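Local coordinates for SusD superfamily protein (Bacteroides fragilis, PDB 3L22), which probably binds glycans at the outer membrane, as SusD-family lipoproteins do, although its own ligand has not been established, at residues V64-T69 / D78-D83; F49-R52 / I57-S60. All coordinates share one frame; numbering follows the deposited sequence.

Contact 1 of 2, residues V64-T69 / D78-D83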
loop_
_atom_site.group_PDB
_atom_site.type_symbol
_atom_site.label_atom_id
_atom_site.label_comp_id
_atom_site.label_asym_id
_atom_site.label_seq_id
_atom_site.Cartn_x
_atom_site.Cartn_y
_atom_site.Cartn_z
ATOM N N VAL A 64 13.638 16.904 -2.851
ATOM C CA VAL A 64 13.413 16.117 -4.077
ATOM C C VAL A 64 13.313 14.623 -3.772
ATOM O O VAL A 64 12.593 13.907 -4.459
ATOM C CB VAL A 64 14.511 16.401 -5.182
ATOM C CG1 VAL A 64 14.272 15.556 -6.447
ATOM C CG2 VAL A 64 14.585 17.935 -5.546
ATOM N N THR A 65 13.984 14.141 -2.720
ATOM C CA THR A 65 13.912 12.717 -2.377
ATOM C C THR A 65 13.200 12.463 -1.028
ATOM O O THR A 65 13.672 11.707 -0.202
ATOM C CB THR A 65 15.294 12.059 -2.464
ATOM O OG1 THR A 65 16.196 12.742 -1.601
ATOM C CG2 THR A 65 15.823 12.100 -3.911
ATOM N N LEU A 66 12.036 13.084 -0.855
ATOM C CA LEU A 66 11.028 12.728 0.186
ATOM C C LEU A 66 11.414 13.137 1.635
ATOM O O LEU A 66 10.783 12.710 2.601
ATOM C CB LEU A 66 10.622 11.234 0.093
ATOM C CG LEU A 66 9.943 10.770 -1.217
ATOM C CD1 LEU A 66 9.610 9.266 -1.216
ATOM C CD2 LEU A 66 8.627 11.589 -1.495
ATOM N N PHE A 67 12.419 13.995 1.787
ATOM C CA PHE A 67 12.825 14.397 3.116
ATOM C C PHE A 67 11.704 15.026 3.923
ATOM O O PHE A 67 11.591 14.751 5.110
ATOM C CB PHE A 67 14.000 15.371 3.029
ATOM C CG PHE A 67 14.753 15.547 4.292
ATOM C CD1 PHE A 67 15.356 14.461 4.919
ATOM C CD2 PHE A 67 14.939 16.822 4.822
ATOM C CE1 PHE A 67 16.119 14.640 6.092
ATOM C CE2 PHE A 67 15.700 17.017 5.984
ATOM C CZ PHE A 67 16.284 15.918 6.625
ATOM N N ASN A 68 10.892 15.866 3.290
ATOM C CA ASN A 68 9.753 16.471 3.986
ATOM C C ASN A 68 8.667 15.460 4.383
ATOM O O ASN A 68 7.980 15.664 5.389
ATOM C CB ASN A 68 9.113 17.609 3.181
ATOM C CG ASN A 68 9.647 18.982 3.560
ATOM O OD1 ASN A 68 10.348 19.153 4.562
ATOM N ND2 ASN A 68 9.299 19.982 2.753
ATOM N N THR A 69 8.520 14.382 3.623
ATOM C CA THR A 69 7.600 13.329 4.023
ATOM C C THR A 69 8.096 12.657 5.280
ATOM O O THR A 69 7.325 12.479 6.230
ATOM C CB THR A 69 7.389 12.290 2.925
ATOM O OG1 THR A 69 6.785 12.936 1.814
ATOM C CG2 THR A 69 6.482 11.133 3.442
ATOM N N ASP A 78 4.779 20.850 -1.902
ATOM C CA ASP A 78 5.769 19.769 -2.015
ATOM C C ASP A 78 5.492 18.872 -3.220
ATOM O O ASP A 78 4.351 18.523 -3.489
ATOM C CB ASP A 78 5.791 18.910 -0.753
ATOM C CG ASP A 78 6.479 19.620 0.430
ATOM O OD1 ASP A 78 5.807 20.398 1.128
ATOM O OD2 ASP A 78 7.690 19.408 0.643
ATOM N N ALA A 79 6.539 18.522 -3.943
ATOM C CA ALA A 79 6.423 17.707 -5.163
ATOM C C ALA A 79 5.659 16.412 -4.929
ATOM O O ALA A 79 4.834 16.021 -5.754
ATOM C CB ALA A 79 7.813 17.430 -5.773
ATOM N N GLU A 80 5.928 15.739 -3.815
ATOM C CA GLU A 80 5.286 14.446 -3.570
ATOM C C GLU A 80 3.770 14.586 -3.311
ATOM O O GLU A 80 2.999 13.671 -3.613
ATOM C CB GLU A 80 5.975 13.647 -2.453
ATOM C CG GLU A 80 5.996 14.273 -1.057
ATOM C CD GLU A 80 7.307 15.028 -0.775
ATOM O OE1 GLU A 80 7.775 15.776 -1.678
ATOM O OE2 GLU A 80 7.840 14.880 0.347
ATOM N N ASN A 81 3.358 15.738 -2.784
ATOM C CA ASN A 81 1.954 16.043 -2.578
ATOM C C ASN A 81 1.245 16.329 -3.919
ATOM O O ASN A 81 0.273 15.697 -4.243
ATOM C CB ASN A 81 1.848 17.203 -1.563
ATOM C CG ASN A 81 0.424 17.443 -1.054
ATOM O OD1 ASN A 81 -0.547 16.778 -1.475
ATOM N ND2 ASN A 81 0.293 18.431 -0.134
ATOM N N ALA A 82 1.787 17.240 -4.716
ATOM C CA ALA A 82 1.257 17.560 -6.022
ATOM C C ALA A 82 1.232 16.335 -6.944
ATOM O O ALA A 82 0.229 16.074 -7.640
ATOM C CB ALA A 82 2.090 18.692 -6.657
ATOM N N ASP A 83 2.304 15.563 -6.925
ATOM C CA ASP A 83 2.380 14.394 -7.785
ATOM C C ASP A 83 1.427 13.285 -7.362
ATOM O O ASP A 83 0.774 12.713 -8.212
ATOM C CB ASP A 83 3.783 13.816 -7.844
ATOM C CG ASP A 83 4.814 14.771 -8.511
ATOM O OD1 ASP A 83 4.442 15.798 -9.132
ATOM O OD2 ASP A 83 6.022 14.465 -8.351
HETATM O O HOH W 1 9.896 14.720 -3.074
HETATM O O HOH W 2 10.273 15.989 0.459
#

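Contact 2 of 2, residues F49-R52 / I57-S60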
loop_
_atom_site.group_PDB
_atom_site.type_symbol
_atom_site.label_atom_id
_atom_site.label_comp_id
_atom_site.label_asym_id
_atom_site.label_seq_id
_atom_site.Cartn_x
_atom_site.Cartn_y
_atom_site.Cartn_z
ATOM N N PHE A 49 4.837 5.903 2.041
ATOM C CA PHE A 49 4.327 5.178 3.212
ATOM C C PHE A 49 5.420 4.605 4.119
ATOM O O PHE A 49 5.205 4.519 5.336
ATOM C CB PHE A 49 3.225 4.191 2.819
ATOM C CG PHE A 49 2.044 4.895 2.216
ATOM C CD1 PHE A 49 1.194 5.661 3.024
ATOM C CD2 PHE A 49 1.826 4.886 0.853
ATOM C CE1 PHE A 49 0.115 6.362 2.480
ATOM C CE2 PHE A 49 0.740 5.584 0.305
ATOM C CZ PHE A 49 -0.108 6.319 1.131
ATOM N N ASP A 50 6.596 4.294 3.578
ATOM C CA ASP A 50 7.732 3.940 4.417
ATOM C C ASP A 50 8.356 5.146 5.052
ATOM O O ASP A 50 8.740 5.082 6.219
ATOM C CB ASP A 50 8.749 3.130 3.650
ATOM C CG ASP A 50 8.203 1.735 3.320
ATOM O OD1 ASP A 50 8.000 0.939 4.293
ATOM O OD2 ASP A 50 7.882 1.486 2.135
ATOM N N ASN A 51 8.474 6.239 4.305
ATOM C CA ASN A 51 8.986 7.485 4.870
ATOM C C ASN A 51 8.122 8.045 6.006
ATOM O O ASN A 51 8.643 8.617 6.970
ATOM C CB ASN A 51 9.152 8.541 3.775
ATOM C CG ASN A 51 10.512 8.434 3.064
ATOM O OD1 ASN A 51 11.464 9.099 3.457
ATOM N ND2 ASN A 51 10.604 7.566 2.049
ATOM N N ARG A 52 6.811 7.879 5.915
ATOM C CA ARG A 52 5.928 8.295 6.998
ATOM C C ARG A 52 6.122 7.475 8.244
ATOM O O ARG A 52 5.962 8.002 9.344
ATOM C CB ARG A 52 4.462 8.346 6.544
ATOM C CG ARG A 52 4.229 9.517 5.614
ATOM C CD ARG A 52 2.800 9.666 5.053
ATOM N NE ARG A 52 1.701 9.650 6.019
ATOM C CZ ARG A 52 1.309 10.657 6.801
ATOM N NH1 ARG A 52 1.931 11.838 6.805
ATOM N NH2 ARG A 52 0.255 10.474 7.603
ATOM N N ILE A 57 14.864 5.371 7.917
ATOM C CA ILE A 57 15.148 6.792 8.040
ATOM C C ILE A 57 15.575 7.355 6.716
ATOM O O ILE A 57 16.221 6.681 5.944
ATOM C CB ILE A 57 16.257 7.125 9.073
ATOM C CG1 ILE A 57 17.550 6.302 8.818
ATOM C CG2 ILE A 57 15.702 6.912 10.430
ATOM C CD1 ILE A 57 18.774 6.734 9.670
ATOM N N ASN A 58 15.207 8.608 6.480
ATOM C CA ASN A 58 15.592 9.338 5.297
ATOM C C ASN A 58 16.681 10.312 5.733
ATOM O O ASN A 58 16.421 11.215 6.524
ATOM C CB ASN A 58 14.375 10.086 4.715
ATOM C CG ASN A 58 14.663 10.732 3.370
ATOM O OD1 ASN A 58 15.766 11.288 3.158
ATOM N ND2 ASN A 58 13.680 10.659 2.440
ATOM N N ILE A 59 17.898 10.110 5.243
ATOM C CA ILE A 59 19.033 10.972 5.603
ATOM C C ILE A 59 19.463 11.889 4.449
ATOM O O ILE A 59 20.534 12.472 4.468
ATOM C CB ILE A 59 20.222 10.154 6.209
ATOM C CG1 ILE A 59 20.684 9.001 5.310
ATOM C CG2 ILE A 59 19.856 9.607 7.613
ATOM C CD1 ILE A 59 21.373 9.437 4.040
ATOM N N SER A 60 18.622 12.046 3.445
ATOM C CA SER A 60 19.041 12.733 2.205
ATOM C C SER A 60 19.159 14.229 2.368
ATOM O O SER A 60 19.899 14.854 1.599
ATOM C CB SER A 60 18.048 12.472 1.068
ATOM O OG SER A 60 16.749 13.008 1.333
#

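Contact 1 of 2, residues V64-T69 / D78-D83
Glu80 reaches from the first turn of helix 79-103 to the start of the short helix 67-70, where its carboxylate meets the hydroxyl of Thr69. The two side chains run alongside each other, pointing opposite ways, and Thr69 OG1 donates to Glu80 OE2 over 2.7 Å on the anti lone pair, the one away from OE1. Glu80 begins with CG between its own backbone N and carbonyl carbon (chi1 62°) and then bends at chi2, a folded course that lays its carbon chain beside Leu66 before the carboxylate arrives. Leu66 CD2 lies 3.5 Å from Glu80 CB, so a branched aliphatic end packs on the methylenes of a buried acid. One water lies between Glu80 OE2, 2.7 Å away, and Asn68 N, whose N-H it accepts. Another lies 2.8 Å from Glu80 OE1. Buried as it is, the carboxylate is met by a hydroxyl and two waters, which would probably help it to remain an anion.

Asn68 and Asp78 form a second polar pair, their side chains crossing at about a right angle with amide and carboxylate planes 66° apart. Asn68 ND2 donates to Asp78 OD2 at 2.7 Å in an almost straight bond (176°), with the acceptor in the amide plane and the syn lone pair in use. An amide suits this place because it donates here while its OD1 accepts from Asn73. Asp78 OD1 is held by its strongest partner, Gly75 N, while OD2 takes the amide. Asp78 holds the N-cap position of helix 79-103, but its side chain makes no capping bond.

Leu66 also packs on Leu47 of helix 44-52 and on Tyr270 of helix 267-271, while Thr69 touches Asn51 and Arg52, so helix 67-70 joins the start of helix 79-103 to helix 44-52.

Contact 2 of 2, residues F49-R52 / I57-S60
Asn51, on helix 44-52, and Asn58, on strand 56-58, meet through one amide-to-amide hydrogen bond, which carries the whole contact. Asn58 ND2 donates a hydrogen bond to Asn51 OD1 at 2.9 Å. The acceptor lies almost in the amide plane of Asn58, whereas the donor is tilted 24° from the carbonyl plane of Asn51; the two amides are turned 59° against each other. Asn58 reaches the helix with CG anti to its backbone N (chi1 -173°), which directs the amide toward the helix. Both residues are buried, and asparagine suits each because its amide can donate and accept at once: Asn51 ND2 bonds to Leu47 O, one turn earlier in its own helix, and Asn58 ND2 also bonds to Thr65 O.

Bonds within residues 57-60 fix the other end of the Asn58 amide. Its OD1 accepts from Ser60 N at 3.0 Å, closing an Asx turn that starts at the strand's last residue, and from Ser60 OG at 2.7 Å in the carbonyl plane. With two donors on its oxygen, the amide has little freedom to flip or rotate.

Strand 56-58 pairs antiparallel with strand 277-279, from which Met277 packs against both asparagines. Tyr70 of helix 67-70 touches them too, so the polar link between helix 44-52 and the small sheet is bordered by the side chains of Met277 and Tyr70.

In the fold
From the N terminus, helix 44-52 runs into strand 56-58 through a short connection, and contact 2 closes that turn. The chain then passes residues 61-63 and enters helix 67-70, after which contact 1 closes the loop leading into helix 79-103. The two loops follow in series, neither enclosing nor crossing the other, with centres about 11 Å apart. They nevertheless touch: Thr65 OG1 lies 3.0 Å from Ser60 OG, and Phe67 CE1 packs near Asn58 O. Together they gather helix 44-52, the two-stranded sheet, helix 67-70 and the beginning of helix 79-103, and all four segments fall in the N-terminal half of the chain.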